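Local coordinates for ferritin like protein (Caulobacter vibrioides, PDB 3HL1) that is of unknown function but has a ferritin-like fold and probably binds metal, at residues E22-L33 with I47-A58. Sequence-based numbering, arbitrary orientation.
Sequences ELWTIPYYLTVL and IQAAVYQEMLHA
The imidazole of His57 meets Glu22 edge-on. Its ND1 donates to Glu22 OE1 at 3.1 Å, in the ring plane, but the bond is bent (140° at the hydrogen). Glu22 OE1 is reached from above its carboxylate plane, and the carboxylate and ring planes stand 83° apart. One face of the His57 ring carries Gln53 O, offset toward the rim. NE2 at the far side of the ring bonds Gln205, which helps fix the ring's rotation. On the Tyr29 ring, Thr25 CB lies over one face near the rim. In the conformer given, Val51 CG2 sits at an edge and touches Tyr29 CB at 3.6 Å. The Tyr29 hydroxyl bonds Glu122.

Glu54 fits as a knob among Glu22, Thr25, Ile26 and Tyr29. Its chain bends at chi2 (-63°), which brings OE1 to 2.6 Å from Thr25 OG1. Ile26 CG1 packs on Glu54 CB at 3.6 Å.

Farther along, the near-antiparallel helices join through apolar groups. The Leu30 and same-conformer Val51 side chains cross at about a right angle, Leu30 CD2 lying 3.6 Å from Val51 CG1. Val32 CG1 meets Ile47 CD1 at 3.6 Å. Leu33 CD1 rests on the backbone at Gln48.

Glu22 OE2 bonds Tyr148, and both carboxylates also bond an unidentified ligand, probably from the crystallisation liquor. Glu54 and His57 fit the Glu-x-x-His motif of ferritin-like metal sites, with Glu22 from the preceding helix. Glu22 OE1 and Glu54 OE1 are two acceptors 2.9 Å apart, not hydrogen-bonded, which is consistent with a cation binding between them.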
ATOM      1  N   GLU A  22      -2.271   0.849  -2.419  1.00 31.37           N
ATOM      2  CA  GLU A  22      -1.395   1.126  -1.244  1.00 32.89           C
ATOM      3  C   GLU A  22      -1.918   0.361  -0.019  1.00 34.67           C
ATOM      4  O   GLU A  22      -1.170  -0.244   0.731  1.00 33.08           O
ATOM      5  CB  GLU A  22      -1.290   2.648  -0.912  1.00 34.38           C
ATOM      6  CG  GLU A  22      -0.705   3.492  -2.053  1.00 35.97           C
ATOM      7  CD  GLU A  22       0.801   3.300  -2.327  1.00 34.02           C
ATOM      8  OE1 GLU A  22       1.510   2.826  -1.421  1.00 42.56           O
ATOM      9  OE2 GLU A  22       1.252   3.729  -3.433  1.00 36.29           O
ATOM     10  N   LEU A  23      -3.220   0.426   0.199  1.00 32.63           N
ATOM     11  CA  LEU A  23      -3.839  -0.265   1.334  1.00 32.13           C
ATOM     12  C   LEU A  23      -3.627  -1.788   1.247  1.00 32.26           C
ATOM     13  O   LEU A  23      -3.331  -2.467   2.263  1.00 33.25           O
ATOM     14  CB  LEU A  23      -5.350   0.024   1.366  1.00 31.45           C
ATOM     15  CG  LEU A  23      -6.064  -0.597   2.600  1.00 41.95           C
ATOM     16  CD1 LEU A  23      -5.436  -0.094   3.900  1.00 33.24           C
ATOM     17  CD2 LEU A  23      -7.547  -0.346   2.629  1.00 37.48           C
ATOM     18  N   TRP A  24      -3.829  -2.346   0.048  1.00 33.52           N
ATOM     19  CA  TRP A  24      -3.607  -3.772  -0.165  1.00 31.71           C
ATOM     20  C   TRP A  24      -2.228  -4.243   0.332  1.00 30.77           C
ATOM     21  O   TRP A  24      -2.135  -5.299   0.916  1.00 30.08           O
ATOM     22  CB  TRP A  24      -3.842  -4.151  -1.624  1.00 36.71           C
ATOM     23  CG  TRP A  24      -3.740  -5.573  -1.923  1.00 31.74           C
ATOM     24  CD1 TRP A  24      -4.764  -6.446  -2.069  1.00 32.06           C
ATOM     25  CD2 TRP A  24      -2.559  -6.289  -2.242  1.00 30.67           C
ATOM     26  NE1 TRP A  24      -4.295  -7.684  -2.342  1.00 32.86           N
ATOM     27  CE2 TRP A  24      -2.942  -7.622  -2.487  1.00 33.55           C
ATOM     28  CE3 TRP A  24      -1.193  -5.949  -2.290  1.00 33.26           C
ATOM     29  CZ2 TRP A  24      -2.028  -8.617  -2.799  1.00 34.26           C
ATOM     30  CZ3 TRP A  24      -0.276  -6.949  -2.610  1.00 35.75           C
ATOM     31  CH2 TRP A  24      -0.695  -8.261  -2.851  1.00 35.38           C
ATOM     32  N   THR A  25      -1.176  -3.453   0.156  1.00 30.56           N
ATOM     33  CA  THR A  25       0.147  -3.822   0.580  1.00 28.72           C
ATOM     34  C   THR A  25       0.298  -3.843   2.089  1.00 27.80           C
ATOM     35  O   THR A  25       1.157  -4.525   2.582  1.00 32.06           O
ATOM     36  CB  THR A  25       1.251  -2.898   0.038  1.00 28.51           C
ATOM     37  OG1 THR A  25       1.131  -1.635   0.692  1.00 31.87           O
ATOM     38  CG2 THR A  25       1.190  -2.728  -1.504  1.00 27.36           C
ATOM     39  N   ILE A  26      -0.507  -3.078   2.837  1.00 28.27           N
ATOM     40  CA  ILE A  26      -0.291  -2.921   4.264  1.00 28.52           C
ATOM     41  C   ILE A  26      -0.534  -4.230   5.046  1.00 28.64           C
ATOM     42  O   ILE A  26       0.379  -4.694   5.750  1.00 28.88           O
ATOM     43  CB  ILE A  26      -1.057  -1.667   4.820  1.00 27.63           C
ATOM     44  CG1 ILE A  26      -0.396  -0.409   4.189  1.00 31.54           C
ATOM     45  CG2 ILE A  26      -1.028  -1.638   6.355  1.00 28.55           C
ATOM     46  CD1 ILE A  26      -1.158   0.855   4.303  1.00 26.31           C
ATOM     47  N   PRO A  27      -1.760  -4.826   4.958  1.00 30.82           N
ATOM     48  CA  PRO A  27      -1.911  -6.146   5.570  1.00 28.83           C
ATOM     49  C   PRO A  27      -0.967  -7.216   5.045  1.00 28.60           C
ATOM     50  O   PRO A  27      -0.526  -8.053   5.829  1.00 30.24           O
ATOM     51  CB  PRO A  27      -3.400  -6.491   5.346  1.00 28.88           C
ATOM     52  CG  PRO A  27      -4.070  -5.176   5.177  1.00 29.92           C
ATOM     53  CD  PRO A  27      -3.050  -4.358   4.402  1.00 25.12           C
ATOM     54  N   TYR A  28      -0.608  -7.167   3.744  1.00 27.82           N
ATOM     55  CA  TYR A  28       0.356  -8.085   3.178  1.00 28.03           C
ATOM     56  C   TYR A  28       1.711  -8.006   3.904  1.00 29.36           C
ATOM     57  O   TYR A  28       2.195  -9.019   4.336  1.00 27.39           O
ATOM     58  CB  TYR A  28       0.535  -7.879   1.651  1.00 30.41           C
ATOM     59  CG  TYR A  28       1.089  -9.095   0.943  1.00 30.42           C
ATOM     60  CD1 TYR A  28       2.474  -9.305   0.870  1.00 32.12           C
ATOM     61  CD2 TYR A  28       0.233 -10.071   0.383  1.00 25.11           C
ATOM     62  CE1 TYR A  28       2.995 -10.445   0.243  1.00 30.67           C
ATOM     63  CE2 TYR A  28       0.750 -11.216  -0.248  1.00 28.94           C
ATOM     64  CZ  TYR A  28       2.123 -11.376  -0.313  1.00 33.96           C
ATOM     65  OH  TYR A  28       2.620 -12.475  -0.857  1.00 28.17           O
ATOM     66  N   TYR A  29       2.309  -6.832   3.960  1.00 27.51           N
ATOM     67  CA  TYR A  29       3.572  -6.591   4.582  1.00 27.53           C
ATOM     68  C   TYR A  29       3.501  -6.818   6.087  1.00 28.27           C
ATOM     69  O   TYR A  29       4.444  -7.298   6.672  1.00 28.86           O
ATOM     70  CB  TYR A  29       4.052  -5.160   4.330  1.00 26.33           C
ATOM     71  CG  TYR A  29       4.451  -4.799   2.909  1.00 27.59           C
ATOM     72  CD1 TYR A  29       4.182  -5.647   1.816  1.00 29.73           C
ATOM     73  CD2 TYR A  29       4.888  -3.499   2.628  1.00 33.71           C
ATOM     74  CE1 TYR A  29       4.503  -5.273   0.521  1.00 31.93           C
ATOM     75  CE2 TYR A  29       5.140  -3.092   1.312  1.00 32.29           C
ATOM     76  CZ  TYR A  29       4.969  -3.973   0.269  1.00 33.44           C
ATOM     77  OH  TYR A  29       5.214  -3.544  -1.044  1.00 35.22           O
ATOM     78  N   LEU A  30       2.417  -6.396   6.726  1.00 26.59           N
ATOM     79  CA  LEU A  30       2.267  -6.562   8.167  1.00 28.24           C
ATOM     80  C   LEU A  30       2.237  -8.030   8.556  1.00 29.59           C
ATOM     81  O   LEU A  30       2.837  -8.442   9.578  1.00 28.23           O
ATOM     82  CB  LEU A  30       0.988  -5.880   8.687  1.00 31.77           C
ATOM     83  CG  LEU A  30       1.023  -4.348   8.867  1.00 28.29           C
ATOM     84  CD1 LEU A  30      -0.420  -3.798   9.153  1.00 29.76           C
ATOM     85  CD2 LEU A  30       2.096  -3.920   9.934  1.00 27.39           C
ATOM     86  N   THR A  31       1.522  -8.818   7.761  1.00 27.85           N
ATOM     87  CA  THR A  31       1.408 -10.273   7.953  1.00 29.26           C
ATOM     88  C   THR A  31       2.784 -10.937   7.885  1.00 28.93           C
ATOM     89  O   THR A  31       3.116 -11.710   8.779  1.00 30.90           O
ATOM     90  CB  THR A  31       0.392 -10.893   6.979  1.00 27.36           C
ATOM     91  OG1 THR A  31      -0.869 -10.253   7.216  1.00 28.79           O
ATOM     92  CG2 THR A  31       0.276 -12.431   7.230  1.00 30.87           C
ATOM     93  N   VAL A  32       3.591 -10.571   6.887  1.00 27.91           N
ATOM     94  CA  VAL A  32       5.016 -11.025   6.811  1.00 24.16           C
ATOM     95  C   VAL A  32       5.811 -10.536   7.996  1.00 28.76           C
ATOM     96  O   VAL A  32       6.508 -11.320   8.622  1.00 28.68           O
ATOM     97  CB  VAL A  32       5.685 -10.577   5.488  1.00 22.87           C
ATOM     98  CG1 VAL A  32       7.208 -10.876   5.459  1.00 29.64           C
ATOM     99  CG2 VAL A  32       4.899 -11.209   4.333  1.00 23.57           C
ATOM    100  N   LEU A  33       5.722  -9.248   8.301  1.00 28.64           N
ATOM    101  CA  LEU A  33       6.474  -8.665   9.412  1.00 29.26           C
ATOM    102  C   LEU A  33       6.313  -9.440  10.701  1.00 29.30           C
ATOM    103  O   LEU A  33       7.261  -9.883  11.306  1.00 31.02           O
ATOM    104  CB  LEU A  33       6.027  -7.215   9.667  1.00 29.51           C
ATOM    105  CG  LEU A  33       6.725  -6.402  10.724  1.00 27.28           C
ATOM    106  CD1 LEU A  33       8.286  -6.292  10.397  1.00 33.72           C
ATOM    107  CD2 LEU A  33       6.018  -5.031  10.965  1.00 30.39           C
ATOM    108  N   ILE A  47      11.279  -4.367   6.778  1.00 32.68           N
ATOM    109  CA  ILE A  47       9.844  -4.440   6.473  1.00 32.98           C
ATOM    110  C   ILE A  47       8.982  -3.446   7.268  1.00 29.70           C
ATOM    111  O   ILE A  47       8.046  -2.826   6.733  1.00 31.26           O
ATOM    112  CB  ILE A  47       9.314  -5.885   6.619  1.00 34.82           C
ATOM    113  CG1 ILE A  47       9.961  -6.757   5.548  1.00 33.29           C
ATOM    114  CG2 ILE A  47       7.758  -5.941   6.450  1.00 30.78           C
ATOM    115  CD1 ILE A  47       9.708  -8.307   5.714  1.00 33.92           C
ATOM    116  N   GLN A  48       9.283  -3.321   8.550  1.00 28.72           N
ATOM    117  CA  GLN A  48       8.614  -2.381   9.406  1.00 28.71           C
ATOM    118  C   GLN A  48       8.687  -0.961   8.861  1.00 28.43           C
ATOM    119  O   GLN A  48       7.668  -0.283   8.758  1.00 29.91           O
ATOM    120  CB  GLN A  48       9.220  -2.468  10.792  1.00 32.13           C
ATOM    121  CG  GLN A  48       8.547  -1.620  11.807  1.00 34.91           C
ATOM    122  CD  GLN A  48       9.250  -1.744  13.138  1.00 46.39           C
ATOM    123  OE1 GLN A  48       8.638  -2.111  14.117  1.00 48.34           O
ATOM    124  NE2 GLN A  48      10.552  -1.529  13.147  1.00 48.12           N
ATOM    125  N   ALA A  49       9.864  -0.513   8.458  1.00 31.24           N
ATOM    126  CA  ALA A  49      10.019   0.834   7.943  1.00 32.48           C
ATOM    127  C   ALA A  49       9.190   0.977   6.655  1.00 33.54           C
ATOM    128  O   ALA A  49       8.505   1.993   6.455  1.00 29.87           O
ATOM    129  CB  ALA A  49      11.518   1.182   7.715  1.00 33.30           C
ATOM    130  N   ALA A  50       9.192  -0.070   5.822  1.00 35.18           N
ATOM    131  CA  ALA A  50       8.424  -0.072   4.572  1.00 31.69           C
ATOM    132  C   ALA A  50       6.925   0.040   4.789  1.00 33.02           C
ATOM    133  O   ALA A  50       6.231   0.765   4.071  1.00 31.48           O
ATOM    134  CB  ALA A  50       8.718  -1.359   3.710  1.00 27.58           C
ATOM    135  N   VAL A  51       6.420  -0.671   5.778  1.00 31.38           N
ATOM    136  CA  VAL A  51       5.000  -0.651   6.174  0.50 32.70           C
ATOM    137  C   VAL A  51       4.566   0.765   6.551  1.00 33.06           C
ATOM    138  O   VAL A  51       3.517   1.280   6.144  1.00 32.40           O
ATOM    139  CB  VAL A  51       4.717  -1.515   7.423  0.50 32.54           C
ATOM    140  CG1 VAL A  51       3.339  -1.133   8.046  0.50 28.52           C
ATOM    141  CG2 VAL A  51       4.757  -2.974   7.076  0.50 24.19           C
ATOM    142  N   TYR A  52       5.391   1.411   7.359  1.00 30.71           N
ATOM    143  CA  TYR A  52       5.147   2.770   7.787  1.00 35.09           C
ATOM    144  C   TYR A  52       5.131   3.713   6.590  1.00 34.07           C
ATOM    145  O   TYR A  52       4.320   4.613   6.543  1.00 35.56           O
ATOM    146  CB  TYR A  52       6.209   3.242   8.802  1.00 36.97           C
ATOM    147  CG  TYR A  52       6.181   2.510  10.155  1.00 50.14           C
ATOM    148  CD1 TYR A  52       5.092   1.711  10.547  1.00 59.02           C
ATOM    149  CD2 TYR A  52       7.241   2.638  11.051  1.00 60.60           C
ATOM    150  CE1 TYR A  52       5.070   1.049  11.780  1.00 56.55           C
ATOM    151  CE2 TYR A  52       7.223   1.996  12.308  1.00 55.66           C
ATOM    152  CZ  TYR A  52       6.132   1.213  12.659  1.00 55.97           C
ATOM    153  OH  TYR A  52       6.128   0.583  13.885  1.00 59.18           O
ATOM    154  N   GLN A  53       6.013   3.493   5.616  1.00 34.43           N
ATOM    155  CA  GLN A  53       5.987   4.277   4.385  1.00 33.20           C
ATOM    156  C   GLN A  53       4.731   4.032   3.556  1.00 32.45           C
ATOM    157  O   GLN A  53       4.186   4.968   2.945  1.00 35.52           O
ATOM    158  CB  GLN A  53       7.228   4.029   3.548  1.00 31.75           C
ATOM    159  CG  GLN A  53       8.458   4.504   4.282  1.00 40.09           C
ATOM    160  CD  GLN A  53       9.670   4.594   3.386  1.00 38.56           C
ATOM    161  OE1 GLN A  53       9.822   3.826   2.429  1.00 42.25           O
ATOM    162  NE2 GLN A  53      10.534   5.539   3.687  1.00 46.80           N
ATOM    163  N   GLU A  54       4.240   2.805   3.539  1.00 31.74           N
ATOM    164  CA  GLU A  54       2.979   2.543   2.806  1.00 28.72           C
ATOM    165  C   GLU A  54       1.833   3.326   3.400  1.00 32.32           C
ATOM    166  O   GLU A  54       1.008   3.837   2.669  1.00 31.47           O
ATOM    167  CB  GLU A  54       2.633   1.042   2.776  1.00 29.22           C
ATOM    168  CG  GLU A  54       3.579   0.211   1.967  1.00 36.80           C
ATOM    169  CD  GLU A  54       3.570   0.620   0.479  1.00 42.19           C
ATOM    170  OE1 GLU A  54       2.586   0.373  -0.224  1.00 58.28           O
ATOM    171  OE2 GLU A  54       4.545   1.199   0.020  1.00 41.28           O
HETATM  172  N   MSE A  55       1.765   3.388   4.729  1.00 31.19           N
HETATM  173  CA  MSE A  55       0.719   4.133   5.440  0.50 34.39           C
HETATM  174  C   MSE A  55       0.777   5.606   5.088  1.00 32.71           C
HETATM  175  O   MSE A  55      -0.248   6.225   4.787  1.00 36.63           O
HETATM  176  CB  MSE A  55       0.876   3.936   6.950  0.50 32.72           C
HETATM  177  CG  MSE A  55       0.535   2.521   7.390  0.50 31.07           C
HETATM  178 SE   MSE A  55       1.172   2.174   9.204  0.38 39.22          SE
HETATM  179  CE  MSE A  55       0.781   0.373   9.286  0.50 28.52           C
ATOM    180  N   LEU A  56       1.982   6.158   5.098  1.00 32.38           N
ATOM    181  CA  LEU A  56       2.219   7.506   4.611  1.00 30.63           C
ATOM    182  C   LEU A  56       1.730   7.674   3.168  1.00 30.73           C
ATOM    183  O   LEU A  56       1.075   8.676   2.879  1.00 31.61           O
ATOM    184  CB  LEU A  56       3.711   7.899   4.737  1.00 32.95           C
ATOM    185  CG  LEU A  56       4.065   9.217   4.046  1.00 34.82           C
ATOM    186  CD1 LEU A  56       3.406  10.344   4.840  1.00 31.84           C
ATOM    187  CD2 LEU A  56       5.565   9.456   3.829  1.00 34.26           C
ATOM    188  N   HIS A  57       2.008   6.703   2.284  1.00 30.08           N
ATOM    189  CA  HIS A  57       1.556   6.798   0.906  1.00 29.82           C
ATOM    190  C   HIS A  57       0.056   6.922   0.851  1.00 30.34           C
ATOM    191  O   HIS A  57      -0.459   7.733   0.068  1.00 29.97           O
ATOM    192  CB  HIS A  57       2.015   5.639   0.013  1.00 30.61           C
ATOM    193  CG  HIS A  57       3.496   5.511  -0.108  1.00 31.76           C
ATOM    194  ND1 HIS A  57       4.097   4.422  -0.707  1.00 33.45           N
ATOM    195  CD2 HIS A  57       4.493   6.291   0.360  1.00 32.50           C
ATOM    196  CE1 HIS A  57       5.409   4.558  -0.612  1.00 33.05           C
ATOM    197  NE2 HIS A  57       5.677   5.677   0.033  1.00 33.36           N
ATOM    198  N   ALA A  58      -0.645   6.109   1.643  1.00 31.90           N
ATOM    199  CA  ALA A  58      -2.109   6.168   1.701  1.00 29.92           C
ATOM    200  C   ALA A  58      -2.588   7.574   2.056  1.00 32.06           C
ATOM    201  O   ALA A  58      -3.480   8.124   1.392  1.00 31.86           O
ATOM    202  CB  ALA A  58      -2.688   5.095   2.678  1.00 31.31           C
TER